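Local coordinates for nodulation fucosyltransferase NodZ (Bradyrhizobium sp., PDB 2HHC), which belongs to the GT-B clan of glycosyltransferases, with two Rossmann-like domains facing each other, at residues P55-P60 with S152-R157. Sequence-based numbering, arbitrary orientation.
Sequences PAFFEP and SEIRAR. With PO4 (phosphate ion), chain D.
Ile-154, in the first turn of helix 152-166, sets its CD1 against Phe-57. The methyl lies 3.7 Å from Phe-57 O and comes at the edge of the phenyl ring, near its plane, 4.2 Å from Phe-57 CD1. A chi2 of 177° stretches the isoleucine chain so that this terminal methyl leads toward Phe-57. Both residues are buried, and this is the close-packed, apolar side of the contact; Ile-261 and Leu-268 of helix 258-274 also pack on Phe-57, and Phe-15 meets its ring edge-to-face. In the two-domain GT-B fold the contact lies between the two sheets, where helix 152-166 leads into the first strand of the second one, 170-176. The side formed by Glu-59, Arg-155 and Ser-152 is polar and opens toward solvent, and a phosphate ion, probably from the crystallisation liquor, is bound there. Glu-59 extends toward Arg-155, and its OE2 forms a salt bridge of 2.8 Å to Arg-155 NH2, entering at the guanidinium edge with the two planar groups 84° apart. Arg-155 NE is held by Leu-150 O, and Ser-152 CA lies over one guanidinium face, offset toward its rim, 3.4 Å above the plane. Ser-152 N at the helix start donates to phosphate O3 (2.8 Å, 158° at the hydrogen), and Arg-151 NH1 adds a second bond. Glu-59 OE2 is 2.5 Å from phosphate O3, close enough that one of the two acid groups probably carries a proton.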
loop_
_atom_site.group_PDB
_atom_site.type_symbol
_atom_site.label_atom_id
_atom_site.label_comp_id
_atom_site.label_asym_id
_atom_site.label_seq_id
_atom_site.Cartn_x
_atom_site.Cartn_y
_atom_site.Cartn_z
ATOM N N PRO A 55 -13.417 5.414 -3.513
ATOM C CA PRO A 55 -14.612 4.610 -3.751
ATOM C C PRO A 55 -14.634 3.711 -4.980
ATOM O O PRO A 55 -15.510 2.921 -5.142
ATOM C CB PRO A 55 -15.733 5.656 -3.849
ATOM C CG PRO A 55 -15.152 6.901 -3.282
ATOM C CD PRO A 55 -13.710 6.851 -3.520
ATOM N N ALA A 56 -13.670 3.897 -5.863
ATOM C CA ALA A 56 -13.560 3.021 -7.001
ATOM C C ALA A 56 -13.046 1.627 -6.590
ATOM O O ALA A 56 -13.293 0.673 -7.295
ATOM C CB ALA A 56 -12.674 3.650 -8.091
ATOM N N PHE A 57 -12.359 1.549 -5.441
ATOM C CA PHE A 57 -11.774 0.312 -5.001
ATOM C C PHE A 57 -12.270 -0.208 -3.660
ATOM O O PHE A 57 -12.232 -1.415 -3.423
ATOM C CB PHE A 57 -10.244 0.485 -4.957
ATOM C CG PHE A 57 -9.665 0.839 -6.324
ATOM C CD1 PHE A 57 -9.612 -0.071 -7.347
ATOM C CD2 PHE A 57 -9.288 2.138 -6.608
ATOM C CE1 PHE A 57 -9.157 0.291 -8.605
ATOM C CE2 PHE A 57 -8.828 2.517 -7.872
ATOM C CZ PHE A 57 -8.743 1.594 -8.858
ATOM N N PHE A 58 -12.710 0.729 -2.811
ATOM C CA PHE A 58 -13.152 0.388 -1.442
ATOM C C PHE A 58 -14.581 0.852 -1.235
ATOM O O PHE A 58 -15.032 1.799 -1.854
ATOM C CB PHE A 58 -12.225 1.052 -0.421
ATOM C CG PHE A 58 -10.834 0.486 -0.436
ATOM C CD1 PHE A 58 -10.535 -0.654 0.264
ATOM C CD2 PHE A 58 -9.881 1.032 -1.216
ATOM C CE1 PHE A 58 -9.264 -1.190 0.202
ATOM C CE2 PHE A 58 -8.602 0.484 -1.269
ATOM C CZ PHE A 58 -8.309 -0.619 -0.546
ATOM N N GLU A 59 -15.237 0.205 -0.295
ATOM C CA GLU A 59 -16.593 0.575 0.110
ATOM C C GLU A 59 -16.609 1.867 0.912
ATOM O O GLU A 59 -15.583 2.227 1.533
ATOM C CB GLU A 59 -17.228 -0.586 0.890
ATOM C CG GLU A 59 -17.417 -1.848 0.015
ATOM C CD GLU A 59 -18.164 -2.924 0.681
ATOM O OE1 GLU A 59 -18.248 -2.933 1.928
ATOM O OE2 GLU A 59 -18.718 -3.781 -0.049
ATOM N N PRO A 60 -17.738 2.592 0.874
ATOM C CA PRO A 60 -17.853 3.813 1.685
ATOM C C PRO A 60 -17.514 3.576 3.122
ATOM O O PRO A 60 -17.894 2.539 3.675
ATOM C CB PRO A 60 -19.351 4.164 1.569
ATOM C CG PRO A 60 -19.806 3.549 0.320
ATOM C CD PRO A 60 -18.976 2.313 0.120
ATOM N N SER A 152 -17.003 -5.330 -3.489
ATOM C CA SER A 152 -17.394 -6.753 -3.614
ATOM C C SER A 152 -16.888 -7.450 -4.863
ATOM O O SER A 152 -16.539 -8.625 -4.843
ATOM C CB SER A 152 -18.895 -6.946 -3.492
ATOM O OG SER A 152 -19.609 -6.274 -4.517
ATOM N N GLU A 153 -16.772 -6.728 -5.966
ATOM C CA GLU A 153 -16.288 -7.302 -7.230
ATOM C C GLU A 153 -14.845 -7.760 -7.161
ATOM O O GLU A 153 -14.441 -8.729 -7.792
ATOM C CB GLU A 153 -16.499 -6.304 -8.388
ATOM C CG GLU A 153 -17.768 -5.461 -8.292
ATOM C CD GLU A 153 -17.581 -4.294 -7.328
ATOM O OE1 GLU A 153 -16.519 -3.634 -7.384
ATOM O OE2 GLU A 153 -18.482 -4.028 -6.513
ATOM N N ILE A 154 -14.082 -7.066 -6.333
ATOM C CA ILE A 154 -12.716 -7.378 -6.114
ATOM C C ILE A 154 -12.619 -8.550 -5.124
ATOM O O ILE A 154 -11.870 -9.483 -5.360
ATOM C CB ILE A 154 -11.882 -6.168 -5.609
ATOM C CG1 ILE A 154 -11.956 -5.021 -6.618
ATOM C CG2 ILE A 154 -10.416 -6.527 -5.413
ATOM C CD1 ILE A 154 -11.223 -3.740 -6.165
ATOM N N ARG A 155 -13.415 -8.479 -4.033
ATOM C CA ARG A 155 -13.438 -9.587 -3.060
ATOM C C ARG A 155 -13.831 -10.890 -3.716
ATOM O O ARG A 155 -13.243 -11.919 -3.423
ATOM C CB ARG A 155 -14.361 -9.271 -1.873
ATOM C CG ARG A 155 -13.747 -8.181 -1.033
ATOM C CD ARG A 155 -14.300 -8.055 0.311
ATOM N NE ARG A 155 -15.259 -7.050 0.191
ATOM C CZ ARG A 155 -16.545 -7.268 -0.002
ATOM N NH1 ARG A 155 -17.010 -8.497 -0.010
ATOM N NH2 ARG A 155 -17.326 -6.231 -0.150
ATOM N N ALA A 156 -14.785 -10.864 -4.655
ATOM C CA ALA A 156 -15.208 -12.113 -5.279
ATOM C C ALA A 156 -14.115 -12.748 -6.105
ATOM O O ALA A 156 -13.948 -13.968 -6.137
ATOM C CB ALA A 156 -16.410 -11.892 -6.146
ATOM N N ARG A 157 -13.273 -11.931 -6.732
ATOM C CA ARG A 157 -12.166 -12.425 -7.470
ATOM C C ARG A 157 -11.117 -13.070 -6.547
ATOM O O ARG A 157 -10.597 -14.116 -6.812
ATOM C CB ARG A 157 -11.553 -11.303 -8.341
ATOM C CG ARG A 157 -12.479 -10.921 -9.478
ATOM C CD ARG A 157 -12.028 -9.669 -10.256
ATOM N NE ARG A 157 -10.816 -9.954 -11.008
ATOM C CZ ARG A 157 -10.082 -9.042 -11.661
ATOM N NH1 ARG A 157 -10.393 -7.777 -11.631
ATOM N NH2 ARG A 157 -8.987 -9.418 -12.291
HETATM P P PO4 D . -20.196 -3.183 -3.149
HETATM O O1 PO4 D . -20.252 -3.529 -4.599
HETATM O O2 PO4 D . -21.236 -4.071 -2.485
HETATM O O3 PO4 D . -18.801 -3.448 -2.536
HETATM O O4 PO4 D . -20.527 -1.728 -3.005
#